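Long-range contacts in putative methylase (Clostridium difficile, PDB 3LDU), which probably methylates guanine bases of ribosomal RNA, joining an RNA-binding THUMP region to a Rossmann-like methyltransferase domain that holds GTP in this crystal: residues E76-T81 with Q115-K120; S106-T111 with V147-D152. All coordinates share one frame; numbering follows the deposited sequence.

Two partly buried contacts within one THUMP domain illustrate how chemistry follows place in a fold. Interaction 1 packs helix 74-82 against helix 111-129 and is almost wholly apolar, with buried Leu77, Thr81 and Val118 on one flank and a lysine over a phenylalanine ring at the surface. Interaction 2 joins the loop before helix 111-129 to the end of strand 145-150 and the turn that follows it, mostly through polar groups and a water, and runs from buried Leu108, Ile149 and Asp152 out to exposed Lys107. Their centres lie about 12 Å apart. They meet where Leu77 CB packs against Leu108 CD1 and Val118 CG2 against Val147 CG2, each at 4.0 Å.

Interaction 1 of 2, residues E76-T81 with Q115-K120; sequences ELFENT and QAIVKK
Phe78 and Ile117 sit at the middle of this helix pair, where their CA atoms come within 6.0 Å and Ile117 CG2 presses against Phe78 CB at 3.7 Å. Ile117 turns this methyl to the facing helix by setting CG2 anti to its own backbone N, while CG1 lies anti to the carbonyl carbon (chi1 -71°). The same methyl also meets Leu77, whose CD2 branch comes to 3.9 Å from Ile117 CG2. The other leucine branch, CD1, goes to Val118 CG2, so the fork of Leu77 divides its two methyls between successive residues of the facing helix. Val118 CG2 touches Thr81 OG1 as well, and Val118 CG1 lies against Thr81 CG2. The threonine hydroxyl, buried beside these methyls, is satisfied within its own helix: it donates to Leu77 O at 2.7 Å, whereas Thr81 N reaches that oxygen from the opposite face of the carbonyl plane.

In the THUMP domain these two helices, 74-82 and 111-129, run roughly parallel, with their local axes 8.7 Å apart and crossing at -33°. Both lie against the sheet, Leu77 and Thr81 meeting Phe69 of strand 63-70 and Val118 meeting Ile98 of strand 98-104.

Toward the solvent the apolar seam gives way to a cation-pi contact. Phe78 has CG anti to its backbone N, and its ring edge points at Ile117 O. The Lys120 and Phe78 side chains cross at about a right angle, with CG and CE of the lysine both near Phe78 CE1. A bend at chi3 carries its ammonium over the face, where Lys120 NZ stands 4.9 Å from the centroid of the Phe78 ring and 20° off the ring normal.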
loop_
_atom_site.group_PDB
_atom_site.type_symbol
_atom_site.label_atom_id
_atom_site.label_comp_id
_atom_site.label_asym_id
_atom_site.label_seq_id
_atom_site.Cartn_x
_atom_site.Cartn_y
_atom_site.Cartn_z
ATOM N N GLU A 76 1.128 -30.815 -15.451
ATOM C CA GLU A 76 1.646 -29.686 -16.215
ATOM C C GLU A 76 2.280 -28.635 -15.289
ATOM O O GLU A 76 3.335 -28.087 -15.597
ATOM C CB GLU A 76 0.545 -29.074 -17.089
ATOM C CG GLU A 76 1.056 -28.064 -18.104
ATOM C CD GLU A 76 -0.024 -27.566 -19.060
ATOM O OE1 GLU A 76 0.346 -26.973 -20.103
ATOM O OE2 GLU A 76 -1.232 -27.759 -18.776
ATOM N N LEU A 77 1.623 -28.353 -14.163
ATOM C CA LEU A 77 2.174 -27.438 -13.155
ATOM C C LEU A 77 3.546 -27.937 -12.665
ATOM O O LEU A 77 4.512 -27.173 -12.593
ATOM C CB LEU A 77 1.203 -27.297 -11.972
ATOM C CG LEU A 77 1.707 -26.527 -10.740
ATOM C CD1 LEU A 77 1.963 -25.077 -11.113
ATOM C CD2 LEU A 77 0.704 -26.588 -9.585
ATOM N N PHE A 78 3.622 -29.222 -12.337
ATOM C CA PHE A 78 4.885 -29.825 -11.900
ATOM C C PHE A 78 5.984 -29.738 -12.961
ATOM O O PHE A 78 7.077 -29.243 -12.698
ATOM C CB PHE A 78 4.686 -31.286 -11.482
ATOM C CG PHE A 78 5.956 -31.959 -11.052
ATOM C CD1 PHE A 78 6.493 -31.709 -9.802
ATOM C CD2 PHE A 78 6.624 -32.818 -11.908
ATOM C CE1 PHE A 78 7.673 -32.315 -9.402
ATOM C CE2 PHE A 78 7.808 -33.432 -11.518
ATOM C CZ PHE A 78 8.331 -33.186 -10.260
ATOM N N GLU A 79 5.698 -30.219 -14.164
ATOM C CA GLU A 79 6.709 -30.204 -15.221
ATOM C C GLU A 79 7.219 -28.795 -15.529
ATOM O O GLU A 79 8.425 -28.586 -15.681
ATOM C CB GLU A 79 6.192 -30.892 -16.487
ATOM C CG GLU A 79 6.034 -32.405 -16.331
ATOM C CD GLU A 79 7.371 -33.126 -16.122
ATOM O OE1 GLU A 79 8.382 -32.693 -16.721
ATOM O OE2 GLU A 79 7.409 -34.126 -15.366
ATOM N N ASN A 80 6.313 -27.824 -15.609
ATOM C CA ASN A 80 6.733 -26.460 -15.915
ATOM C C ASN A 80 7.522 -25.808 -14.786
ATOM O O ASN A 80 8.431 -25.018 -15.030
ATOM C CB ASN A 80 5.529 -25.593 -16.313
ATOM C CG ASN A 80 4.919 -26.026 -17.634
ATOM O OD1 ASN A 80 5.588 -26.656 -18.452
ATOM N ND2 ASN A 80 3.652 -25.708 -17.844
ATOM N N THR A 81 7.179 -26.139 -13.544
ATOM C CA THR A 81 7.862 -25.538 -12.415
ATOM C C THR A 81 9.251 -26.158 -12.271
ATOM O O THR A 81 10.236 -25.461 -12.002
ATOM C CB THR A 81 7.071 -25.757 -11.118
ATOM O OG1 THR A 81 5.771 -25.160 -11.248
ATOM C CG2 THR A 81 7.812 -25.129 -9.930
ATOM N N GLN A 115 0.442 -25.588 -3.835
ATOM C CA GLN A 115 1.618 -25.326 -3.011
ATOM C C GLN A 115 2.503 -26.562 -2.905
ATOM O O GLN A 115 3.720 -26.457 -3.033
ATOM C CB GLN A 115 1.234 -24.869 -1.602
ATOM C CG GLN A 115 0.600 -23.476 -1.522
ATOM C CD GLN A 115 0.136 -23.185 -0.096
ATOM O OE1 GLN A 115 -0.896 -23.687 0.337
ATOM N NE2 GLN A 115 0.927 -22.415 0.651
ATOM N N ALA A 116 1.890 -27.720 -2.655
ATOM C CA ALA A 116 2.655 -28.954 -2.482
ATOM C C ALA A 116 3.369 -29.343 -3.768
ATOM O O ALA A 116 4.518 -29.749 -3.726
ATOM C CB ALA A 116 1.760 -30.100 -2.027
ATOM N N ILE A 117 2.675 -29.239 -4.898
ATOM C CA ILE A 117 3.249 -29.632 -6.181
ATOM C C ILE A 117 4.411 -28.709 -6.564
ATOM O O ILE A 117 5.451 -29.171 -7.042
ATOM C CB ILE A 117 2.182 -29.669 -7.304
ATOM C CG1 ILE A 117 1.235 -30.862 -7.109
ATOM C CG2 ILE A 117 2.842 -29.727 -8.686
ATOM C CD1 ILE A 117 1.834 -32.209 -7.527
ATOM N N VAL A 118 4.240 -27.409 -6.344
ATOM C CA VAL A 118 5.319 -26.468 -6.611
ATOM C C VAL A 118 6.519 -26.753 -5.700
ATOM O O VAL A 118 7.662 -26.744 -6.158
ATOM C CB VAL A 118 4.838 -24.983 -6.493
ATOM C CG1 VAL A 118 6.012 -24.024 -6.417
ATOM C CG2 VAL A 118 3.950 -24.629 -7.682
ATOM N N LYS A 119 6.261 -27.018 -4.420
ATOM C CA LYS A 119 7.334 -27.412 -3.501
ATOM C C LYS A 119 8.106 -28.610 -4.059
ATOM O O LYS A 119 9.334 -28.591 -4.157
ATOM C CB LYS A 119 6.765 -27.746 -2.115
ATOM C CG LYS A 119 7.826 -28.127 -1.084
ATOM C CD LYS A 119 8.735 -26.951 -0.749
ATOM C CE LYS A 119 9.779 -27.331 0.308
ATOM N NZ LYS A 119 10.528 -26.153 0.858
ATOM N N LYS A 120 7.380 -29.649 -4.441
ATOM C CA LYS A 120 8.019 -30.859 -4.957
ATOM C C LYS A 120 8.869 -30.560 -6.196
ATOM O O LYS A 120 9.998 -31.055 -6.321
ATOM C CB LYS A 120 6.961 -31.923 -5.269
ATOM C CG LYS A 120 7.514 -33.275 -5.737
ATOM C CD LYS A 120 6.376 -34.293 -5.777
ATOM C CE LYS A 120 6.332 -35.073 -7.077
ATOM N NZ LYS A 120 4.943 -35.542 -7.383
#

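Interaction 2 of 2, residues S106-T111 with V147-D152; sequences SKLYST and VFIHKD
The loop that leads from edge strand 98-104 into helix 111-129 of the THUMP domain is tied here to the tight turn of the beta-hairpin formed by strands 145-150 and 153-159, with Ser106 and Asp152 carrying the polar link. Ser106 OG accepts a nearly straight bond (169°) from Asp152 N at 2.9 Å, and the same hydroxyl is also bonded to Ile104 O, at the end of the strand the loop leaves. Asp152 answers with its side chain: Asp152 OD1 takes the N-H of Lys107 at 2.9 Å, approached nearly along the C-O bond. A water extends this grip, donating to Asp152 OD1 at 2.7 Å while accepting from Leu108 N, so one carboxylate oxygen serves two successive amides, one directly and one through the water. The chain then folds through an inverse gamma turn centred on Leu108, whose closing bond from Tyr109 N to Lys107 O is weak. Beneath the polar link Ile149 CG2 touches Ser106 OG at 3.4 Å, and its extended CG1 branch (chi2 -178°) brings CD1 alongside Leu108 CB. With Asp152 OD2 in a salt bridge to Lys72, both oxygens of this buried carboxylate are engaged, an arrangement that would be expected to stabilise its negative charge.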
loop_
_atom_site.group_PDB
_atom_site.type_symbol
_atom_site.label_atom_id
_atom_site.label_comp_id
_atom_site.label_asym_id
_atom_site.label_seq_id
_atom_site.Cartn_x
_atom_site.Cartn_y
_atom_site.Cartn_z
ATOM N N SER A 106 -9.703 -20.960 -12.422
ATOM C CA SER A 106 -8.702 -21.879 -12.951
ATOM C C SER A 106 -9.013 -23.304 -12.530
ATOM O O SER A 106 -9.533 -23.543 -11.433
ATOM C CB SER A 106 -7.314 -21.496 -12.420
ATOM O OG SER A 106 -6.968 -20.173 -12.786
ATOM N N LYS A 107 -8.658 -24.249 -13.393
ATOM C CA LYS A 107 -8.863 -25.667 -13.125
ATOM C C LYS A 107 -8.130 -26.135 -11.861
ATOM O O LYS A 107 -8.655 -26.952 -11.108
ATOM C CB LYS A 107 -8.441 -26.488 -14.344
ATOM C CG LYS A 107 -9.254 -26.170 -15.602
ATOM C CD LYS A 107 -8.619 -26.737 -16.872
ATOM C CE LYS A 107 -9.132 -28.136 -17.225
ATOM N NZ LYS A 107 -8.684 -29.201 -16.289
ATOM N N LEU A 108 -6.937 -25.597 -11.617
ATOM C CA LEU A 108 -6.184 -25.937 -10.409
ATOM C C LEU A 108 -6.605 -25.041 -9.241
ATOM O O LEU A 108 -5.853 -24.158 -8.820
ATOM C CB LEU A 108 -4.682 -25.818 -10.660
ATOM C CG LEU A 108 -4.157 -26.615 -11.864
ATOM C CD1 LEU A 108 -2.660 -26.392 -12.008
ATOM C CD2 LEU A 108 -4.490 -28.100 -11.729
ATOM N N TYR A 109 -7.813 -25.277 -8.728
ATOM C CA TYR A 109 -8.402 -24.393 -7.725
ATOM C C TYR A 109 -7.987 -24.733 -6.301
ATOM O O TYR A 109 -8.134 -23.914 -5.394
ATOM C CB TYR A 109 -9.928 -24.425 -7.827
ATOM C CG TYR A 109 -10.512 -25.804 -7.663
ATOM C CD1 TYR A 109 -10.725 -26.342 -6.401
ATOM C CD2 TYR A 109 -10.836 -26.573 -8.763
ATOM C CE1 TYR A 109 -11.256 -27.601 -6.242
ATOM C CE2 TYR A 109 -11.366 -27.843 -8.615
ATOM C CZ TYR A 109 -11.579 -28.344 -7.355
ATOM O OH TYR A 109 -12.106 -29.601 -7.212
ATOM N N SER A 110 -7.475 -25.939 -6.084
ATOM C CA SER A 110 -7.077 -26.316 -4.733
ATOM C C SER A 110 -5.693 -25.772 -4.387
ATOM O O SER A 110 -4.675 -26.391 -4.721
ATOM C CB SER A 110 -7.084 -27.830 -4.570
ATOM O OG SER A 110 -6.740 -28.146 -3.234
ATOM N N THR A 111 -5.649 -24.627 -3.712
ATOM C CA THR A 111 -4.372 -23.960 -3.475
ATOM C C THR A 111 -3.365 -24.756 -2.637
ATOM O O THR A 111 -2.164 -24.678 -2.894
ATOM C CB THR A 111 -4.541 -22.520 -2.931
ATOM O OG1 THR A 111 -5.246 -22.533 -1.682
ATOM C CG2 THR A 111 -5.322 -21.669 -3.937
ATOM N N VAL A 147 2.604 -18.245 -5.555
ATOM C CA VAL A 147 2.043 -18.767 -6.800
ATOM C C VAL A 147 0.673 -18.133 -7.014
ATOM O O VAL A 147 -0.134 -18.086 -6.084
ATOM C CB VAL A 147 1.874 -20.300 -6.763
ATOM C CG1 VAL A 147 1.392 -20.826 -8.114
ATOM C CG2 VAL A 147 3.181 -20.974 -6.378
ATOM N N PHE A 148 0.435 -17.636 -8.225
ATOM C CA PHE A 148 -0.820 -16.963 -8.552
ATOM C C PHE A 148 -1.334 -17.556 -9.860
ATOM O O PHE A 148 -0.628 -17.545 -10.866
ATOM C CB PHE A 148 -0.567 -15.459 -8.714
ATOM C CG PHE A 148 -1.782 -14.670 -9.107
ATOM C CD1 PHE A 148 -2.699 -14.266 -8.148
ATOM C CD2 PHE A 148 -1.988 -14.304 -10.432
ATOM C CE1 PHE A 148 -3.818 -13.532 -8.504
ATOM C CE2 PHE A 148 -3.107 -13.560 -10.788
ATOM C CZ PHE A 148 -4.020 -13.185 -9.826
ATOM N N ILE A 149 -2.549 -18.104 -9.839
ATOM C CA ILE A 149 -3.136 -18.691 -11.040
ATOM C C ILE A 149 -4.429 -17.967 -11.399
ATOM O O ILE A 149 -5.324 -17.822 -10.567
ATOM C CB ILE A 149 -3.397 -20.202 -10.878
ATOM C CG1 ILE A 149 -2.179 -20.890 -10.229
ATOM C CG2 ILE A 149 -3.696 -20.845 -12.241
ATOM C CD1 ILE A 149 -2.307 -22.412 -10.072
ATOM N N HIS A 150 -4.503 -17.486 -12.636
ATOM C CA HIS A 150 -5.686 -16.766 -13.079
ATOM C C HIS A 150 -6.027 -17.251 -14.474
ATOM O O HIS A 150 -5.197 -17.189 -15.381
ATOM C CB HIS A 150 -5.429 -15.263 -13.067
ATOM C CG HIS A 150 -6.595 -14.458 -13.551
ATOM N ND1 HIS A 150 -7.674 -14.158 -12.749
ATOM C CD2 HIS A 150 -6.862 -13.923 -14.760
ATOM C CE1 HIS A 150 -8.549 -13.451 -13.441
ATOM N NE2 HIS A 150 -8.079 -13.289 -14.666
ATOM N N LYS A 151 -7.231 -17.792 -14.625
ATOM C CA LYS A 151 -7.648 -18.369 -15.895
ATOM C C LYS A 151 -6.577 -19.307 -16.457
ATOM O O LYS A 151 -6.261 -19.270 -17.647
ATOM C CB LYS A 151 -7.986 -17.262 -16.894
ATOM C CG LYS A 151 -9.203 -16.439 -16.460
ATOM C CD LYS A 151 -9.618 -15.420 -17.504
ATOM C CE LYS A 151 -10.636 -14.444 -16.911
ATOM N NZ LYS A 151 -11.068 -13.404 -17.896
ATOM N N ASP A 152 -6.021 -20.127 -15.569
ATOM C CA ASP A 152 -5.036 -21.158 -15.916
ATOM C C ASP A 152 -3.628 -20.645 -16.236
ATOM O O ASP A 152 -2.750 -21.438 -16.570
ATOM C CB ASP A 152 -5.548 -22.041 -17.058
ATOM C CG ASP A 152 -6.863 -22.704 -16.726
ATOM O OD1 ASP A 152 -7.047 -23.091 -15.557
ATOM O OD2 ASP A 152 -7.712 -22.838 -17.635
HETATM O O HOH W 1 -5.355 -24.061 -13.744
#